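Local coordinates for 3-hydroxyacyl-CoA dehydrogenase (Archaeoglobus fulgidus, PDB 1ZEJ), which probably oxidises L-3-hydroxyacyl-CoA or L-gulonate with NAD+, at residues L184-R189 against D242-P247; L221-L226 against P273-E278; K257-V260 against G265-I268. One frame throughout, in Å; residues are numbered along the deposited sequence.

Contact 1 (L184-R189 against D242-P247)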
ATOM      1  N   LEU A 184      -2.581  -8.596  -3.466  1.00 29.27           N
ATOM      2  CA  LEU A 184      -2.399 -10.010  -3.133  1.00 29.56           C
ATOM      3  C   LEU A 184      -2.171 -10.882  -4.357  1.00 29.19           C
ATOM      4  O   LEU A 184      -1.391 -11.839  -4.297  1.00 28.36           O
ATOM      5  CB  LEU A 184      -3.526 -10.524  -2.266  1.00 29.04           C
ATOM      6  CG  LEU A 184      -3.528  -9.938  -0.824  1.00 33.21           C
ATOM      7  CD1 LEU A 184      -4.760 -10.369  -0.081  1.00 37.42           C
ATOM      8  CD2 LEU A 184      -2.281 -10.355  -0.045  1.00 36.44           C
ATOM      9  N   SER A 185      -2.823 -10.552  -5.477  1.00 28.48           N
ATOM     10  CA  SER A 185      -2.605 -11.290  -6.709  1.00 27.99           C
ATOM     11  C   SER A 185      -1.152 -11.147  -7.170  1.00 28.01           C
ATOM     12  O   SER A 185      -0.520 -12.130  -7.565  1.00 27.31           O
ATOM     13  CB  SER A 185      -3.551 -10.803  -7.778  0.50 28.78           C
ATOM     14  OG  SER A 185      -4.850 -11.291  -7.514  0.50 30.06           O
ATOM     15  N   GLU A 186      -0.616  -9.924  -7.107  1.00 27.42           N
ATOM     16  CA  GLU A 186       0.784  -9.694  -7.457  1.00 27.43           C
ATOM     17  C   GLU A 186       1.743 -10.406  -6.472  1.00 27.63           C
ATOM     18  O   GLU A 186       2.727 -11.036  -6.889  1.00 26.98           O
ATOM     19  CB  GLU A 186       1.133  -8.205  -7.539  1.00 27.73           C
ATOM     20  CG  GLU A 186       2.514  -7.909  -8.126  1.00 29.19           C
ATOM     21  CD  GLU A 186       2.719  -8.377  -9.570  1.00 33.90           C
ATOM     22  OE1 GLU A 186       1.759  -8.504 -10.345  1.00 33.79           O
ATOM     23  OE2 GLU A 186       3.881  -8.571  -9.959  1.00 33.51           O
ATOM     24  N   ALA A 187       1.468 -10.306  -5.177  1.00 28.49           N
ATOM     25  CA  ALA A 187       2.258 -11.003  -4.179  1.00 29.30           C
ATOM     26  C   ALA A 187       2.268 -12.487  -4.370  1.00 28.99           C
ATOM     27  O   ALA A 187       3.272 -13.102  -4.125  1.00 29.78           O
ATOM     28  CB  ALA A 187       1.791 -10.667  -2.785  1.00 29.86           C
ATOM     29  N   SER A 188       1.145 -13.056  -4.804  1.00 28.84           N
ATOM     30  CA  SER A 188       1.022 -14.478  -5.107  1.00 29.77           C
ATOM     31  C   SER A 188       1.925 -14.901  -6.251  1.00 30.42           C
ATOM     32  O   SER A 188       2.550 -15.977  -6.186  1.00 30.40           O
ATOM     33  CB  SER A 188      -0.450 -14.825  -5.380  0.50 29.82           C
ATOM     34  OG  SER A 188      -0.653 -16.221  -5.477  0.50 30.68           O
ATOM     35  N   ARG A 189       1.990 -14.085  -7.310  1.00 29.98           N
ATOM     36  CA  ARG A 189       2.917 -14.313  -8.398  1.00 30.87           C
ATOM     37  C   ARG A 189       4.344 -14.371  -7.838  1.00 29.32           C
ATOM     38  O   ARG A 189       5.103 -15.272  -8.151  1.00 27.98           O
ATOM     39  CB  ARG A 189       2.791 -13.199  -9.490  1.00 30.65           C
ATOM     40  CG  ARG A 189       1.510 -13.285 -10.351  1.00 33.77           C
ATOM     41  CD  ARG A 189       1.145 -11.957 -11.037  1.00 38.66           C
ATOM     42  NE  ARG A 189      -0.236 -12.017 -11.497  1.00 45.91           N
ATOM     43  CZ  ARG A 189      -1.207 -11.134 -11.252  1.00 46.67           C
ATOM     44  NH1 ARG A 189      -1.016  -9.959 -10.599  1.00 47.34           N
ATOM     45  NH2 ARG A 189      -2.395 -11.415 -11.745  1.00 48.49           N
ATOM     46  N   ASP A 242       3.653  -7.252 -19.246  1.00 47.73           N
ATOM     47  CA  ASP A 242       2.514  -7.511 -18.369  1.00 47.63           C
ATOM     48  C   ASP A 242       1.470  -6.440 -18.580  1.00 47.30           C
ATOM     49  O   ASP A 242       1.803  -5.265 -18.743  1.00 46.64           O
ATOM     50  CB  ASP A 242       2.924  -7.464 -16.886  1.00 47.76           C
ATOM     51  CG  ASP A 242       4.131  -8.334 -16.552  1.00 47.89           C
ATOM     52  OD1 ASP A 242       5.021  -8.545 -17.393  1.00 47.49           O
ATOM     53  OD2 ASP A 242       4.214  -8.763 -15.388  1.00 50.22           O
ATOM     54  N   GLU A 243       0.201  -6.844 -18.565  1.00 47.77           N
ATOM     55  CA  GLU A 243      -0.917  -5.893 -18.681  1.00 47.25           C
ATOM     56  C   GLU A 243      -0.796  -4.766 -17.648  1.00 47.08           C
ATOM     57  O   GLU A 243      -0.993  -3.615 -18.000  1.00 47.41           O
ATOM     58  CB  GLU A 243      -2.267  -6.606 -18.526  1.00 47.65           C
ATOM     59  N   LYS A 244      -0.453  -5.080 -16.389  1.00 46.96           N
ATOM     60  CA  LYS A 244      -0.330  -4.033 -15.325  1.00 46.02           C
ATOM     61  C   LYS A 244       0.604  -2.871 -15.707  1.00 45.15           C
ATOM     62  O   LYS A 244       0.516  -1.795 -15.131  1.00 44.15           O
ATOM     63  CB  LYS A 244       0.144  -4.620 -13.984  1.00 45.82           C
ATOM     64  CG  LYS A 244       1.621  -5.095 -13.948  1.00 45.98           C
ATOM     65  CD  LYS A 244       2.027  -5.527 -12.533  1.00 45.82           C
ATOM     66  CE  LYS A 244       3.248  -6.373 -12.531  1.00 47.11           C
ATOM     67  NZ  LYS A 244       2.911  -7.728 -13.083  1.00 51.09           N
ATOM     68  N   PHE A 245       1.508  -3.093 -16.662  1.00 44.82           N
ATOM     69  CA  PHE A 245       2.367  -2.010 -17.133  1.00 45.25           C
ATOM     70  C   PHE A 245       1.689  -1.136 -18.187  1.00 46.97           C
ATOM     71  O   PHE A 245       2.213  -0.070 -18.538  1.00 47.00           O
ATOM     72  CB  PHE A 245       3.697  -2.563 -17.680  1.00 44.07           C
ATOM     73  CG  PHE A 245       4.557  -3.226 -16.637  1.00 42.25           C
ATOM     74  CD1 PHE A 245       4.823  -2.596 -15.402  1.00 41.11           C
ATOM     75  CD2 PHE A 245       5.159  -4.456 -16.904  1.00 40.06           C
ATOM     76  CE1 PHE A 245       5.640  -3.210 -14.431  1.00 40.93           C
ATOM     77  CE2 PHE A 245       5.951  -5.086 -15.942  1.00 39.50           C
ATOM     78  CZ  PHE A 245       6.201  -4.462 -14.704  1.00 41.80           C
ATOM     79  N   LYS A 246       0.541  -1.572 -18.709  1.00 49.09           N
ATOM     80  CA  LYS A 246      -0.071  -0.864 -19.850  1.00 50.90           C
ATOM     81  C   LYS A 246      -0.404   0.592 -19.437  1.00 51.03           C
ATOM     82  O   LYS A 246      -1.117   0.816 -18.450  1.00 50.27           O
ATOM     83  CB  LYS A 246      -1.322  -1.601 -20.354  1.00 50.87           C
ATOM     84  CG  LYS A 246      -1.767  -1.209 -21.766  1.00 51.21           C
ATOM     85  CD  LYS A 246      -3.178  -1.723 -22.083  1.00 52.17           C
ATOM     86  CE  LYS A 246      -3.194  -3.168 -22.634  1.00 54.28           C
ATOM     87  NZ  LYS A 246      -4.599  -3.687 -22.820  1.00 53.66           N
ATOM     88  N   PRO A 247       0.130   1.580 -20.184  1.00 52.09           N
ATOM     89  CA  PRO A 247      -0.011   3.015 -19.848  1.00 52.57           C
ATOM     90  C   PRO A 247      -1.447   3.577 -19.996  1.00 53.13           C
ATOM     91  O   PRO A 247      -2.000   3.563 -21.099  1.00 53.58           O
ATOM     92  CB  PRO A 247       0.928   3.701 -20.854  1.00 52.48           C
ATOM     93  CG  PRO A 247       0.995   2.767 -21.997  1.00 52.69           C
ATOM     94  CD  PRO A 247       0.922   1.386 -21.415  1.00 51.99           C
TER
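E186 and K244 meet in a four-member salt-bridge network that ties helix 175-193 to the loop between helices 226-240 and 249-256, in the all-helical C-terminal domain of the 3-hydroxyacyl-CoA dehydrogenase family. The two side chains cross at about a right angle. K244 NZ binds E186 OE1 at 3.1 Å on the syn side, 30° out of the carboxylate plane, and makes a weak bond of 3.4 Å to E186 OE2. The carbon next to the amine packs here too: K244 CE sits near both carboxylate oxygens. E186 reaches the loop with CG anti to its own nitrogen (chi1 -170°) and a bend at chi2. On the helix, R189 NH1 holds E186 OE1 from the opposite face of the carboxylate plane, on the anti side, so two cationic groups grip one oxygen. E186 OE2 forms a salt bridge with R178 of the second subunit, which joins the network to the dimer interface. With three cationic partners, the largely buried carboxylate is probably kept ionised. The bend at chi4 of K244 (-72°) carries its amine back to the loop's own acid, where K244 NZ meets D242 OD2 at 2.8 Å on the anti side.

Contact 2 (L221-L226 against P273-E278)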
ATOM      1  N   LEU A 221       2.505   9.549  -7.420  1.00 31.01           N
ATOM      2  CA  LEU A 221       2.715   9.676  -8.862  1.00 31.66           C
ATOM      3  C   LEU A 221       3.062  11.083  -9.268  1.00 30.78           C
ATOM      4  O   LEU A 221       3.998  11.274 -10.062  1.00 30.01           O
ATOM      5  CB  LEU A 221       1.503   9.119  -9.639  1.00 32.24           C
ATOM      6  CG  LEU A 221       1.659   8.697 -11.094  1.00 33.56           C
ATOM      7  CD1 LEU A 221       2.763   7.627 -11.277  1.00 37.90           C
ATOM      8  CD2 LEU A 221       0.318   8.147 -11.493  1.00 36.02           C
ATOM      9  N   ASP A 222       2.403  12.086  -8.674  1.00 30.25           N
ATOM     10  CA  ASP A 222       2.698  13.498  -8.963  1.00 30.35           C
ATOM     11  C   ASP A 222       4.160  13.873  -8.677  1.00 30.47           C
ATOM     12  O   ASP A 222       4.742  14.683  -9.368  1.00 29.78           O
ATOM     13  CB  ASP A 222       1.772  14.441  -8.164  1.00 29.48           C
ATOM     14  CG  ASP A 222       0.385  14.602  -8.807  1.00 29.55           C
ATOM     15  OD1 ASP A 222       0.252  14.342 -10.026  1.00 31.06           O
ATOM     16  OD2 ASP A 222      -0.560  15.020  -8.102  1.00 26.21           O
ATOM     17  N   TYR A 223       4.702  13.318  -7.609  1.00 31.54           N
ATOM     18  CA  TYR A 223       6.090  13.527  -7.220  1.00 31.73           C
ATOM     19  C   TYR A 223       7.046  12.744  -8.107  1.00 32.63           C
ATOM     20  O   TYR A 223       8.124  13.238  -8.426  1.00 32.84           O
ATOM     21  CB  TYR A 223       6.290  13.051  -5.793  1.00 32.72           C
ATOM     22  CG  TYR A 223       5.759  13.994  -4.796  1.00 33.19           C
ATOM     23  CD1 TYR A 223       6.494  15.097  -4.417  1.00 34.04           C
ATOM     24  CD2 TYR A 223       4.500  13.837  -4.270  1.00 34.10           C
ATOM     25  CE1 TYR A 223       6.022  15.976  -3.495  1.00 32.52           C
ATOM     26  CE2 TYR A 223       4.013  14.732  -3.362  1.00 35.22           C
ATOM     27  CZ  TYR A 223       4.826  15.806  -2.985  1.00 32.86           C
ATOM     28  OH  TYR A 223       4.345  16.702  -2.094  1.00 39.04           O
ATOM     29  N   ILE A 224       6.678  11.513  -8.460  1.00 33.14           N
ATOM     30  CA  ILE A 224       7.410  10.728  -9.460  1.00 34.75           C
ATOM     31  C   ILE A 224       7.477  11.534 -10.757  1.00 34.69           C
ATOM     32  O   ILE A 224       8.548  11.674 -11.353  1.00 32.96           O
ATOM     33  CB  ILE A 224       6.760   9.326  -9.688  1.00 35.03           C
ATOM     34  CG1 ILE A 224       7.190   8.367  -8.566  1.00 37.14           C
ATOM     35  CG2 ILE A 224       7.143   8.705 -11.051  1.00 35.43           C
ATOM     36  CD1 ILE A 224       6.249   7.206  -8.390  1.00 37.41           C
ATOM     37  N   GLY A 225       6.327  12.087 -11.171  1.00 32.43           N
ATOM     38  CA  GLY A 225       6.214  12.782 -12.439  1.00 32.41           C
ATOM     39  C   GLY A 225       5.340  11.945 -13.338  1.00 32.55           C
ATOM     40  O   GLY A 225       5.615  10.766 -13.552  1.00 32.70           O
ATOM     41  N   LEU A 226       4.230  12.529 -13.794  1.00 32.86           N
ATOM     42  CA  LEU A 226       3.285  11.806 -14.628  1.00 32.70           C
ATOM     43  C   LEU A 226       3.901  11.456 -15.977  1.00 32.47           C
ATOM     44  O   LEU A 226       3.640  10.378 -16.477  1.00 32.17           O
ATOM     45  CB  LEU A 226       2.002  12.613 -14.832  1.00 32.94           C
ATOM     46  CG  LEU A 226       0.881  12.393 -13.827  1.00 34.61           C
ATOM     47  CD1 LEU A 226       1.342  12.489 -12.391  1.00 36.97           C
ATOM     48  CD2 LEU A 226      -0.293  13.360 -14.129  1.00 33.71           C
ATOM     49  N   PRO A 273       5.257  25.838  -3.957  1.00 38.08           N
ATOM     50  CA  PRO A 273       6.694  25.740  -4.208  1.00 37.63           C
ATOM     51  C   PRO A 273       7.487  24.829  -3.255  1.00 37.17           C
ATOM     52  O   PRO A 273       8.526  24.323  -3.645  1.00 37.77           O
ATOM     53  CB  PRO A 273       7.171  27.198  -4.088  1.00 37.90           C
ATOM     54  CG  PRO A 273       6.173  27.844  -3.218  1.00 38.28           C
ATOM     55  CD  PRO A 273       4.867  27.202  -3.555  1.00 38.83           C
ATOM     56  N   LYS A 274       6.989  24.585  -2.045  1.00 36.49           N
ATOM     57  CA  LYS A 274       7.741  23.826  -1.046  1.00 36.14           C
ATOM     58  C   LYS A 274       7.364  22.333  -1.017  1.00 35.10           C
ATOM     59  O   LYS A 274       7.711  21.642  -0.087  1.00 34.78           O
ATOM     60  CB  LYS A 274       7.501  24.421   0.341  1.00 36.18           C
ATOM     61  N   ALA A 275       6.644  21.859  -2.022  1.00 34.55           N
ATOM     62  CA  ALA A 275       6.098  20.496  -2.011  1.00 34.16           C
ATOM     63  C   ALA A 275       7.158  19.417  -1.795  1.00 33.92           C
ATOM     64  O   ALA A 275       6.976  18.518  -0.976  1.00 33.39           O
ATOM     65  CB  ALA A 275       5.354  20.242  -3.299  1.00 34.36           C
ATOM     66  N   TYR A 276       8.273  19.498  -2.525  1.00 34.47           N
ATOM     67  CA  TYR A 276       9.327  18.483  -2.411  1.00 34.80           C
ATOM     68  C   TYR A 276       9.925  18.503  -1.000  1.00 34.26           C
ATOM     69  O   TYR A 276      10.121  17.465  -0.371  1.00 34.14           O
ATOM     70  CB  TYR A 276      10.450  18.719  -3.434  1.00 36.59           C
ATOM     71  CG  TYR A 276      10.056  18.482  -4.873  1.00 38.01           C
ATOM     72  CD1 TYR A 276       9.596  17.224  -5.302  1.00 40.19           C
ATOM     73  CD2 TYR A 276      10.186  19.497  -5.817  1.00 38.83           C
ATOM     74  CE1 TYR A 276       9.245  17.014  -6.633  1.00 39.81           C
ATOM     75  CE2 TYR A 276       9.836  19.295  -7.133  1.00 39.70           C
ATOM     76  CZ  TYR A 276       9.375  18.065  -7.533  1.00 40.01           C
ATOM     77  OH  TYR A 276       9.041  17.906  -8.849  1.00 41.51           O
ATOM     78  N   GLU A 277      10.203  19.697  -0.502  1.00 32.79           N
ATOM     79  CA  GLU A 277      10.776  19.842   0.826  1.00 32.32           C
ATOM     80  C   GLU A 277       9.823  19.292   1.889  1.00 31.23           C
ATOM     81  O   GLU A 277      10.255  18.585   2.801  1.00 28.93           O
ATOM     82  CB  GLU A 277      11.084  21.319   1.106  1.00 32.89           C
ATOM     83  CG  GLU A 277      12.145  21.886   0.189  1.00 34.48           C
ATOM     84  N   GLU A 278       8.529  19.623   1.774  1.00 30.52           N
ATOM     85  CA  GLU A 278       7.525  19.107   2.709  1.00 31.02           C
ATOM     86  C   GLU A 278       7.364  17.585   2.642  1.00 29.34           C
ATOM     87  O   GLU A 278       7.216  16.938   3.674  1.00 28.65           O
ATOM     88  CB  GLU A 278       6.173  19.807   2.536  1.00 30.83           C
ATOM     89  CG  GLU A 278       6.290  21.244   3.002  1.00 34.80           C
ATOM     90  CD  GLU A 278       5.087  22.118   2.728  1.00 34.31           C
ATOM     91  OE1 GLU A 278       3.988  21.580   2.506  1.00 41.03           O
ATOM     92  OE2 GLU A 278       5.258  23.359   2.783  1.00 37.27           O
TER
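This is a small, mainly apolar contact between two helix ends: the last turn of helix 197-224, carrying Y223, lies against the first turn of helix 275-290, carrying A275 and Y276. The backbones are nearest at Y223 and Y276, whose CA atoms are 7.6 Å apart. Y223 covers the most ground. Its CG stands beside the backbone N, anti to the carbonyl carbon (chi1 -77°), and although the CB does not head for the other helix, the ring reaches across to it. The two tyrosine side chains slide past each other in opposite directions. Y276 CD1 lies at the edge of the Y223 ring, in its plane, 3.9 Å from Y223 CD1; Y276 CE1 is almost as near to the same carbon.

Helix 275-290 is the final helix of the chain, and its first turn packs on helix 197-224 within the helical C-terminal part of the 3-hydroxyacyl-CoA dehydrogenase fold. K274 is the N-cap, and its carbonyl takes the amide of E278. G225, with positive phi (111°), ends helix 197-224 and is at once the N-cap of helix 226-240; at these backbone angles a CB would press on the carbonyl oxygen of I224.

Farther along the ring, the Y223 hydroxyl makes a weak hydrogen bond of 3.4 Å to A275 O, which also lies near the plane of the ring, at its edge. The A275 methyl points to the other helix and comes within 3.9 Å of Y223 OH, while Y223 CE1 is 4.3 Å from A275 CB. V262, in the intervening loop, touches Y223, A275 and Y276 alike, and the ring of F215 meets that of Y223 with their planes at about 55°.

Contact 3 (K257-V260 against G265-I268)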
ATOM      1  N   LYS A 257      -1.646  18.120 -21.680  1.00 42.44           N
ATOM      2  CA  LYS A 257      -1.926  19.395 -21.005  1.00 42.20           C
ATOM      3  C   LYS A 257      -0.706  20.026 -20.283  1.00 41.60           C
ATOM      4  O   LYS A 257      -0.792  21.148 -19.778  1.00 41.73           O
ATOM      5  CB  LYS A 257      -3.075  19.205 -19.999  1.00 42.83           C
ATOM      6  CG  LYS A 257      -4.488  19.319 -20.597  1.00 43.95           C
ATOM      7  CD  LYS A 257      -5.522  18.798 -19.605  1.00 43.99           C
ATOM      8  CE  LYS A 257      -6.938  19.239 -19.943  1.00 45.44           C
ATOM      9  NZ  LYS A 257      -7.936  18.491 -19.121  1.00 47.12           N
ATOM     10  N   GLY A 258       0.417  19.321 -20.216  1.00 40.66           N
ATOM     11  CA  GLY A 258       1.558  19.777 -19.415  1.00 40.25           C
ATOM     12  C   GLY A 258       1.352  19.653 -17.907  1.00 39.31           C
ATOM     13  O   GLY A 258       2.122  20.219 -17.117  1.00 38.87           O
ATOM     14  N   GLU A 259       0.323  18.911 -17.497  1.00 38.16           N
ATOM     15  CA  GLU A 259       0.033  18.699 -16.087  1.00 37.54           C
ATOM     16  C   GLU A 259       0.778  17.436 -15.643  1.00 36.42           C
ATOM     17  O   GLU A 259       0.171  16.385 -15.385  1.00 35.84           O
ATOM     18  CB  GLU A 259      -1.488  18.566 -15.851  1.00 37.52           C
ATOM     19  CG  GLU A 259      -2.297  19.751 -16.360  1.00 37.90           C
ATOM     20  CD  GLU A 259      -3.816  19.549 -16.300  1.00 38.79           C
ATOM     21  OE1 GLU A 259      -4.292  18.436 -15.986  1.00 43.42           O
ATOM     22  OE2 GLU A 259      -4.543  20.520 -16.579  1.00 41.49           O
ATOM     23  N   VAL A 260       2.099  17.569 -15.539  1.00 35.12           N
ATOM     24  CA  VAL A 260       3.001  16.436 -15.350  1.00 34.60           C
ATOM     25  C   VAL A 260       3.355  16.138 -13.876  1.00 34.36           C
ATOM     26  O   VAL A 260       4.059  15.173 -13.599  1.00 34.14           O
ATOM     27  CB  VAL A 260       4.304  16.591 -16.188  1.00 34.56           C
ATOM     28  CG1 VAL A 260       3.981  16.546 -17.690  1.00 35.54           C
ATOM     29  CG2 VAL A 260       5.074  17.882 -15.826  1.00 34.35           C
ATOM     30  N   GLY A 265       3.608  22.071 -10.903  1.00 33.90           N
ATOM     31  CA  GLY A 265       2.681  22.662  -9.974  1.00 33.41           C
ATOM     32  C   GLY A 265       1.302  22.059 -10.092  1.00 32.72           C
ATOM     33  O   GLY A 265       0.381  22.519  -9.425  1.00 31.94           O
ATOM     34  N   LYS A 266       1.150  21.050 -10.951  1.00 32.37           N
ATOM     35  CA  LYS A 266      -0.164  20.453 -11.229  1.00 32.22           C
ATOM     36  C   LYS A 266      -0.015  19.113 -11.924  1.00 31.21           C
ATOM     37  O   LYS A 266       0.617  18.999 -12.960  1.00 30.16           O
ATOM     38  CB  LYS A 266      -1.047  21.387 -12.091  1.00 32.18           C
ATOM     39  CG  LYS A 266      -2.514  20.910 -12.254  1.00 33.89           C
ATOM     40  CD  LYS A 266      -3.282  21.816 -13.236  1.00 34.20           C
ATOM     41  CE  LYS A 266      -4.716  22.024 -12.859  1.00 37.96           C
ATOM     42  NZ  LYS A 266      -5.525  20.783 -12.668  1.00 39.25           N
ATOM     43  N   GLY A 267      -0.591  18.084 -11.329  1.00 31.10           N
ATOM     44  CA  GLY A 267      -0.727  16.827 -12.013  1.00 31.58           C
ATOM     45  C   GLY A 267      -2.106  16.309 -11.717  1.00 32.11           C
ATOM     46  O   GLY A 267      -3.116  16.888 -12.160  1.00 32.23           O
ATOM     47  N   ILE A 268      -2.164  15.223 -10.961  1.00 31.31           N
ATOM     48  CA  ILE A 268      -3.440  14.782 -10.399  1.00 32.30           C
ATOM     49  C   ILE A 268      -3.952  15.862  -9.426  1.00 31.57           C
ATOM     50  O   ILE A 268      -5.145  16.222  -9.439  1.00 31.60           O
ATOM     51  CB  ILE A 268      -3.310  13.404  -9.745  1.00 32.70           C
ATOM     52  CG1 ILE A 268      -2.921  12.364 -10.812  1.00 33.70           C
ATOM     53  CG2 ILE A 268      -4.657  13.012  -9.100  1.00 34.17           C
ATOM     54  CD1 ILE A 268      -2.098  11.255 -10.318  1.00 36.91           C
TER
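Backbone packing brings E259 and G267 together, their CA atoms 4.5 Å apart, across the loop that joins helices 249-256 and 275-290. E259 is the centre of an inverse gamma turn; its carbonyl oxygen receives a CA-H...O contact from G267 CA at 3.5 Å, with 156° at the hydrogen. K266 O comes 3.1 Å from E259 C, with no hydrogen bond to V260 N. G265 and K266 form a G1 beta bulge.

Among the side chains, E259 and K266 lie alongside each other and point the same way. K266 CD packs 3.8 Å from E259 CD, and K266, bent at chi3 and chi4, keeps its amine no nearer the acid than its CD. The opposite charges probably attract, but no salt bridge forms: K266 NZ stays 4.0 Å from E259 OE2, whereas E259 OE1 has its salt bridge with K254. With E259 cut back to an alanine, K254 would probably lose its salt-bridge partner and K266 CD the acid it packs on.

K254, on helix 249-256, also donates to G267 O, while I268 packs on L218 and L221 of helix 197-224.

Overall arrangement
Contacts 2 and 3 adjoin, their centres 11 Å apart, and both segments of contact 3 belong to the chain that runs between the two halves of contact 2. They are joined by polar bonds: L226 N lies 2.7 Å from V260 O and D222 OD1 lies 2.7 Å from I268 N, both probable hydrogen bonds. Contact 1 stands apart, its centre about 25 Å from that of contact 2 and 26 Å from that of contact 3. Contacts 1 and 2 alternate along the chain, and helices 175-193 and 197-224 are consecutive. All three lie away from the predicted NAD+ site and H129; contact 1 is at the dimer interface, where L184 of the second subunit also packs on L221.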